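Local coordinates for glucosamine kinase (PDB 6HWJ), which catalyses the magnesium- and ATP-dependent phosphorylation of D-glucosamine to D-glucosamine 6-phosphate and acts more weakly on glucose, at residues G190-D193 with G194-A198; P358-P362 with A363-A367; A331-P334 with A335-V339; L426-T429 with D430-P433. All coordinates share one frame; numbering follows the deposited sequence.

How the contacts relate
Four local contacts in one chain illustrate how a helix is begun or ended differently according to its surroundings. Contacts 1, 2 and 3 each lead into a helix, and contact 4 lies at the end of one. Contact 3 is the buried member, made largely of apolar residues, with the Gln333 chain beside Leu337, while contact 2 lies on the surface and contacts 1 and 4 are partly buried. Contacts 1 and 2 each have an aspartate N-cap, but in contact 1 a water weakly links the capping carboxylate to a second aspartate. Contacts 2 and 4, centres about 17 Å apart, touch through the Arg366–Asp430 salt bridge. Helix 335-356, which starts in contact 3, also touches the other three.

Contact 1: G190-D193 with G194-A198; sequences GALD and GWDWA
Asp193 grips the first turn of helix 194-207 with both its side chain and its backbone. Its OD1 accepts from Trp195 N at 2.8 Å, a weak bond because the N-H points only partly at the oxygen (130°). The first torsion places CG between the backbone N and the carbonyl carbon (chi1 72°), which turns the carboxylate back over the start of the helix. Meanwhile Asp193 O takes two donors from opposite faces of its carbonyl plane: Asp196 N at 2.8 Å, well above that plane, and Trp197 N at 3.1 Å along a straighter path. This is an aspartate N-cap, here joining the short strand 192-193, which pairs with strand 306-309, to a helix. Asp193 probably also binds ATP, which would put the cap at the nucleotide site. A water donates to Asp193 OD1 and, weakly, to Asp196 OD2, and so mediates between two carboxylates whose nearest oxygens, Asp193 OD1 and Asp196 OD2, are 4.3 Å apart. The Asp196 side chain crosses that of Leu192 at about a right angle, the two CB atoms meeting at 4.0 Å, and Leu192 CD2 approaches Asp196 OD2. The Trp197 indole brings its CD1 edge to Leu192 O at 3.3 Å, near the ring plane, and its NE1 is hydrogen-bonded to Ile306 O of the adjoining strand.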
# COMPACT_ATOMS: atom_id res chain seq x y z
N GLY A 190 17.88 -8.66 -1.35
CA GLY A 190 18.77 -7.68 -0.73
C GLY A 190 18.25 -6.26 -0.70
O GLY A 190 19.00 -5.32 -0.97
N ALA A 191 16.97 -6.09 -0.35
CA ALA A 191 16.30 -4.80 -0.46
C ALA A 191 15.73 -4.38 0.90
O ALA A 191 15.02 -5.14 1.55
CB ALA A 191 15.18 -4.85 -1.51
N LEU A 192 16.04 -3.16 1.30
CA LEU A 192 15.51 -2.56 2.52
C LEU A 192 14.50 -1.48 2.17
O LEU A 192 14.51 -0.91 1.08
CB LEU A 192 16.65 -1.93 3.34
CG LEU A 192 17.76 -2.89 3.78
CD1 LEU A 192 18.95 -2.12 4.34
CD2 LEU A 192 17.22 -3.88 4.80
N ASP A 193 13.62 -1.19 3.12
CA ASP A 193 12.64 -0.13 2.89
C ASP A 193 13.17 1.19 3.46
O ASP A 193 14.16 1.22 4.19
CB ASP A 193 11.26 -0.49 3.48
CG ASP A 193 11.22 -0.46 5.00
OD1 ASP A 193 11.52 0.58 5.61
OD2 ASP A 193 10.84 -1.49 5.58
N GLY A 194 12.48 2.27 3.09
CA GLY A 194 12.97 3.61 3.35
C GLY A 194 13.13 3.94 4.81
O GLY A 194 13.95 4.79 5.17
N TRP A 195 12.36 3.29 5.68
CA TRP A 195 12.58 3.55 7.11
C TRP A 195 13.92 3.01 7.58
O TRP A 195 14.35 3.34 8.68
CB TRP A 195 11.41 2.98 7.93
CG TRP A 195 10.25 3.93 7.92
CD1 TRP A 195 9.01 3.72 7.37
CD2 TRP A 195 10.23 5.26 8.46
NE1 TRP A 195 8.21 4.84 7.55
CE2 TRP A 195 8.95 5.80 8.21
CE3 TRP A 195 11.17 6.04 9.14
CZ2 TRP A 195 8.59 7.08 8.62
CZ3 TRP A 195 10.81 7.32 9.54
CH2 TRP A 195 9.54 7.82 9.27
N ASP A 196 14.58 2.19 6.75
CA ASP A 196 15.99 1.86 6.94
C ASP A 196 16.90 2.79 6.13
O ASP A 196 17.73 3.49 6.70
CB ASP A 196 16.25 0.40 6.58
CG ASP A 196 15.61 -0.57 7.56
OD1 ASP A 196 15.79 -0.37 8.78
OD2 ASP A 196 14.93 -1.52 7.11
N TRP A 197 16.74 2.81 4.80
CA TRP A 197 17.75 3.45 3.97
C TRP A 197 17.67 4.96 3.99
O TRP A 197 18.71 5.61 3.90
CB TRP A 197 17.69 2.96 2.51
CG TRP A 197 16.43 3.20 1.73
CD1 TRP A 197 15.48 2.26 1.41
CD2 TRP A 197 15.99 4.42 1.11
NE1 TRP A 197 14.48 2.84 0.66
CE2 TRP A 197 14.77 4.16 0.47
CE3 TRP A 197 16.51 5.71 1.07
CZ2 TRP A 197 14.07 5.15 -0.22
CZ3 TRP A 197 15.80 6.69 0.39
CH2 TRP A 197 14.59 6.39 -0.23
N ALA A 198 16.47 5.55 4.13
CA ALA A 198 16.38 6.99 4.18
C ALA A 198 16.90 7.53 5.50
O ALA A 198 17.59 8.56 5.52
CB ALA A 198 14.94 7.46 3.94
O HOH W 1 12.33 -0.32 8.08

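Contact 2: P358-P362 with A363-A367; sequences PDVDP and APVRA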
# COMPACT_ATOMS: atom_id res chain seq x y z
N PRO A 358 22.42 10.09 18.92
CA PRO A 358 23.20 10.87 19.89
C PRO A 358 24.13 11.86 19.19
O PRO A 358 24.66 11.57 18.12
CB PRO A 358 24.00 9.80 20.65
CG PRO A 358 23.22 8.55 20.49
CD PRO A 358 22.58 8.64 19.12
N ASP A 359 24.30 13.04 19.81
CA ASP A 359 25.27 14.05 19.37
C ASP A 359 25.02 14.52 17.95
O ASP A 359 25.91 15.04 17.29
CB ASP A 359 26.71 13.51 19.47
CG ASP A 359 27.14 13.28 20.92
OD1 ASP A 359 26.97 14.19 21.74
OD2 ASP A 359 27.64 12.18 21.22
N VAL A 360 23.80 14.35 17.44
CA VAL A 360 23.48 14.82 16.11
C VAL A 360 23.38 16.34 16.11
O VAL A 360 22.91 16.95 17.08
CB VAL A 360 22.16 14.18 15.63
CG1 VAL A 360 20.99 14.76 16.42
CG2 VAL A 360 21.98 14.35 14.13
N ASP A 361 23.82 16.96 15.01
CA ASP A 361 23.60 18.39 14.80
C ASP A 361 22.32 18.56 14.00
O ASP A 361 22.28 18.18 12.83
CB ASP A 361 24.78 19.00 14.05
CG ASP A 361 24.66 20.51 13.90
OD1 ASP A 361 23.63 21.07 14.31
OD2 ASP A 361 25.61 21.13 13.38
N PRO A 362 21.25 19.11 14.58
CA PRO A 362 19.99 19.18 13.84
C PRO A 362 20.00 20.19 12.70
O PRO A 362 19.14 20.10 11.81
CB PRO A 362 18.96 19.57 14.91
CG PRO A 362 19.76 20.20 16.00
CD PRO A 362 21.09 19.52 15.98
N ALA A 363 20.92 21.15 12.70
CA ALA A 363 20.93 22.17 11.65
C ALA A 363 21.00 21.55 10.26
O ALA A 363 20.12 21.85 9.43
CB ALA A 363 22.10 23.14 11.89
N PRO A 364 21.97 20.71 9.93
CA PRO A 364 21.97 20.09 8.59
C PRO A 364 20.76 19.22 8.32
O PRO A 364 20.30 19.16 7.17
CB PRO A 364 23.27 19.28 8.58
CG PRO A 364 23.66 19.12 10.03
CD PRO A 364 23.18 20.36 10.71
N VAL A 365 20.23 18.52 9.32
CA VAL A 365 19.06 17.68 9.09
C VAL A 365 17.84 18.55 8.77
O VAL A 365 17.07 18.25 7.85
CB VAL A 365 18.79 16.78 10.32
CG1 VAL A 365 17.54 15.94 10.09
CG2 VAL A 365 19.99 15.90 10.61
N ARG A 366 17.66 19.65 9.51
CA ARG A 366 16.50 20.50 9.26
C ARG A 366 16.61 21.21 7.92
O ARG A 366 15.62 21.37 7.21
CB ARG A 366 16.34 21.50 10.41
CG ARG A 366 16.01 20.84 11.74
CD ARG A 366 15.85 21.85 12.86
NE ARG A 366 14.64 22.66 12.72
CZ ARG A 366 14.34 23.70 13.49
NH1 ARG A 366 15.17 24.09 14.45
NH2 ARG A 366 13.22 24.37 13.28
N ALA A 367 17.83 21.62 7.54
CA ALA A 367 18.04 22.13 6.20
C ALA A 367 17.68 21.09 5.16
O ALA A 367 17.08 21.40 4.12
CB ALA A 367 19.50 22.56 6.02
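Ala363 meets Asp361 first, and the pair shows how an aspartate can cap a helix at the protein surface. The backbone N of Ala363 donates to Asp361 OD1 at 3.2 Å with a fairly straight N-H (157°), although it arrives from well above the carboxylate plane. Asp361 CG stands anti to its own backbone N (chi1 -175°), which swings the carboxylate forward along the chain so that OD1 also lies 3.5 Å from Ala363 CB. Pro364 follows, and a proline costs little here, since N-H groups of a helix's first turn lack i-4 carbonyl partners within the helix. Its CD packs 3.5 Å from Asp361 CG and 3.2 Å from Asp361 O, while the proline ring and the aspartate side chain cross at about a right angle. Val365 turns inward: its CG2 reaches back to Val360 CG2 at 4.3 Å, a loose apolar touch between the incoming loop and the first turn. Arg366 N then closes the first full turn on Pro362 O at 2.8 Å, approaching nearly along the C=O axis, and Arg366 CG comes to 3.2 Å from Pro362 O. The side chain of Arg366 bends at its third torsion (chi3 70°) and its NH2 forms a salt bridge with Asp430. The loop and turn thus link helix 335-356 to helix 362-386, with Val360 and Val365 resting on Ala206 of helix 194-207 and Pro362 and Val365 on Val354 of helix 335-356.

Contact 3: A331-P334 with A335-V339; sequences ARQP and AALDV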
# COMPACT_ATOMS: atom_id res chain seq x y z
N ALA A 331 -11.12 3.29 -4.20
CA ALA A 331 -11.64 4.52 -4.79
C ALA A 331 -10.50 5.43 -5.25
O ALA A 331 -9.40 5.44 -4.69
CB ALA A 331 -12.52 5.25 -3.78
N ARG A 332 -10.79 6.21 -6.29
CA ARG A 332 -9.85 7.21 -6.77
C ARG A 332 -9.73 8.36 -5.78
O ARG A 332 -10.69 8.70 -5.08
CB ARG A 332 -10.28 7.72 -8.13
CG ARG A 332 -10.27 6.65 -9.19
CD ARG A 332 -10.72 7.20 -10.54
NE ARG A 332 -10.29 6.33 -11.64
CZ ARG A 332 -10.72 6.44 -12.89
NH1 ARG A 332 -11.58 7.38 -13.22
NH2 ARG A 332 -10.27 5.61 -13.82
N GLN A 333 -8.54 8.96 -5.75
CA GLN A 333 -8.21 10.05 -4.84
C GLN A 333 -7.37 11.07 -5.61
O GLN A 333 -6.88 10.77 -6.71
CB GLN A 333 -7.41 9.54 -3.64
CG GLN A 333 -8.10 8.41 -2.83
CD GLN A 333 -9.29 8.91 -2.03
OE1 GLN A 333 -9.56 10.10 -1.98
NE2 GLN A 333 -10.01 7.98 -1.40
N PRO A 334 -7.13 12.27 -5.06
CA PRO A 334 -6.19 13.20 -5.70
C PRO A 334 -4.78 12.64 -5.69
O PRO A 334 -4.32 12.08 -4.70
CB PRO A 334 -6.29 14.47 -4.84
CG PRO A 334 -7.50 14.27 -3.98
CD PRO A 334 -7.63 12.80 -3.78
N ALA A 335 -4.06 12.85 -6.80
CA ALA A 335 -2.65 12.50 -6.84
C ALA A 335 -1.87 13.22 -5.75
O ALA A 335 -0.90 12.67 -5.20
CB ALA A 335 -2.07 12.82 -8.22
N ALA A 336 -2.28 14.44 -5.40
CA ALA A 336 -1.59 15.18 -4.36
C ALA A 336 -1.61 14.43 -3.03
O ALA A 336 -0.75 14.69 -2.17
CB ALA A 336 -2.21 16.56 -4.19
N LEU A 337 -2.55 13.51 -2.83
CA LEU A 337 -2.55 12.71 -1.62
C LEU A 337 -1.27 11.88 -1.50
O LEU A 337 -0.63 11.84 -0.44
CB LEU A 337 -3.78 11.79 -1.59
CG LEU A 337 -3.83 10.85 -0.39
CD1 LEU A 337 -4.08 11.63 0.90
CD2 LEU A 337 -4.92 9.77 -0.58
N ASP A 338 -0.87 11.20 -2.58
CA ASP A 338 0.41 10.48 -2.56
C ASP A 338 1.56 11.45 -2.35
O ASP A 338 2.54 11.14 -1.66
CB ASP A 338 0.65 9.70 -3.85
CG ASP A 338 -0.27 8.49 -4.01
OD1 ASP A 338 -0.83 7.98 -3.01
OD2 ASP A 338 -0.40 8.03 -5.17
N VAL A 339 1.48 12.63 -2.98
CA VAL A 339 2.56 13.61 -2.89
C VAL A 339 2.78 14.00 -1.44
O VAL A 339 3.92 13.97 -0.95
CB VAL A 339 2.25 14.84 -3.76
CG1 VAL A 339 3.20 15.96 -3.46
CG2 VAL A 339 2.30 14.48 -5.24
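Leu337 turns back onto Pro334 and Gln333 where the chain passes from a short edge strand into helix 335-356, a strand-to-helix junction closed by a backbone turn. Leu337 N donates to Pro334 O at 2.9 Å, the donor lying 58° out of the carbonyl plane. Leu337 CB rests against the same oxygen at 3.2 Å. The leucine and glutamine side chains lie side by side and point the same way. With CG anti to the backbone N (chi1 177°) and chi2 near 69°, Leu337 CD2 reaches Gln333 CB at 4.0 Å.

In the next shell, a backbone hydrogen bond between Gln333 and Ile295 ties the preceding strand to strand 293-295, while Pro334 packs on Leu294 and Leu397, and Ala335 on Ile295 and on Tyr380 of helix 362-386, so small and apolar groups fill the buried start of the helix. Asp338, whose side chain lies about 7 Å (nearest atoms) from that of the glucosamine-binding Asp300, has its OD2 hydrogen-bonded to His230 NE2 and His298 N and its OD1 to Gly299 N, which is consistent with holding the 298-299 backbone next to Asp300 in place. Gln333 NE2 donates to O6 of a bound buffer molecule.

Contact 4: L426-T429 with D430-P433; sequences LSLT and DLLP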
# COMPACT_ATOMS: atom_id res chain seq x y z
N LEU A 426 6.98 18.83 15.73
CA LEU A 426 8.10 19.53 15.11
C LEU A 426 7.83 19.78 13.63
O LEU A 426 8.19 20.83 13.11
CB LEU A 426 9.38 18.73 15.30
CG LEU A 426 9.79 18.56 16.78
CD1 LEU A 426 11.02 17.67 16.93
CD2 LEU A 426 10.04 19.92 17.45
N SER A 427 7.16 18.85 12.94
CA SER A 427 6.81 19.06 11.54
C SER A 427 5.93 20.29 11.39
O SER A 427 6.21 21.18 10.57
CB SER A 427 6.09 17.83 10.99
OG SER A 427 6.86 16.67 11.17
N LEU A 428 4.84 20.36 12.17
CA LEU A 428 3.92 21.49 12.07
C LEU A 428 4.55 22.78 12.53
O LEU A 428 4.21 23.86 12.03
CB LEU A 428 2.64 21.23 12.87
CG LEU A 428 1.67 20.22 12.26
CD1 LEU A 428 0.60 19.84 13.27
CD2 LEU A 428 1.03 20.77 10.99
N THR A 429 5.46 22.71 13.51
CA THR A 429 6.19 23.89 13.94
C THR A 429 6.91 24.54 12.76
O THR A 429 6.90 25.76 12.63
CB THR A 429 7.18 23.53 15.05
OG1 THR A 429 6.46 23.13 16.23
CG2 THR A 429 8.06 24.75 15.39
N ASP A 430 7.52 23.74 11.89
CA ASP A 430 8.20 24.28 10.71
C ASP A 430 7.25 24.55 9.55
O ASP A 430 7.55 25.41 8.72
CB ASP A 430 9.31 23.31 10.25
CG ASP A 430 10.54 23.36 11.16
OD1 ASP A 430 10.61 24.23 12.06
OD2 ASP A 430 11.46 22.53 10.96
N LEU A 431 6.10 23.87 9.48
CA LEU A 431 5.16 24.08 8.37
C LEU A 431 4.34 25.35 8.54
O LEU A 431 4.13 26.10 7.58
CB LEU A 431 4.22 22.89 8.26
CG LEU A 431 4.73 21.59 7.66
CD1 LEU A 431 3.73 20.48 7.93
CD2 LEU A 431 4.98 21.75 6.17
N LEU A 432 3.82 25.59 9.74
CA LEU A 432 2.86 26.65 9.94
C LEU A 432 3.52 28.00 9.68
O LEU A 432 4.71 28.19 9.96
CB LEU A 432 2.31 26.61 11.36
CG LEU A 432 1.37 25.43 11.64
CD1 LEU A 432 1.16 25.28 13.14
CD2 LEU A 432 0.04 25.63 10.94
N PRO A 433 2.77 28.97 9.14
CA PRO A 433 3.34 30.29 8.89
C PRO A 433 3.81 30.93 10.19
O PRO A 433 3.03 31.14 11.12
CB PRO A 433 2.18 31.07 8.26
CG PRO A 433 0.95 30.37 8.74
CD PRO A 433 1.33 28.91 8.80
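Leu428 O accepts from Leu432 N at 2.9 Å in a nearly straight (167°) i-to-i+4 backbone bond, made just as Leu432 leaves helical geometry. One residue earlier, Leu431 N donates to Ser427 O, also at 2.9 Å but less straight, from within the carbonyl plane. Asp430 N divides itself between Leu426 O at 3.2 Å and a weak bond to Ser427 O, so Ser427 O serves two donors. These bonds finish helix 422-431 before the chain runs on to Pro433. Around them the leucines pack along the backbone. Leu428 CD2 and Leu431 CD1 meet at 4.1 Å as their side chains cross obliquely, and Leu432 CD1 comes within 4.3 Å of Leu428 CB. With CG beside its own backbone N (chi1 -76°), Leu431 brings its CG to 3.3 Å from Ser427 O. Farther out, Leu428 and Leu432 reach Trp275 of helix 266-284, Leu431 touches Arg402 of helix 398-416, and Thr429 OG1 is hydrogen-bonded to Asp425 O. Beyond the two segments, Asp430 pairs through OD2 with Arg351 of helix 335-356, besides Arg366 of helix 362-386, and two such arginines probably favour a charged carboxylate, so that charge ties this helix end to its neighbours while the leucines supply the apolar packing.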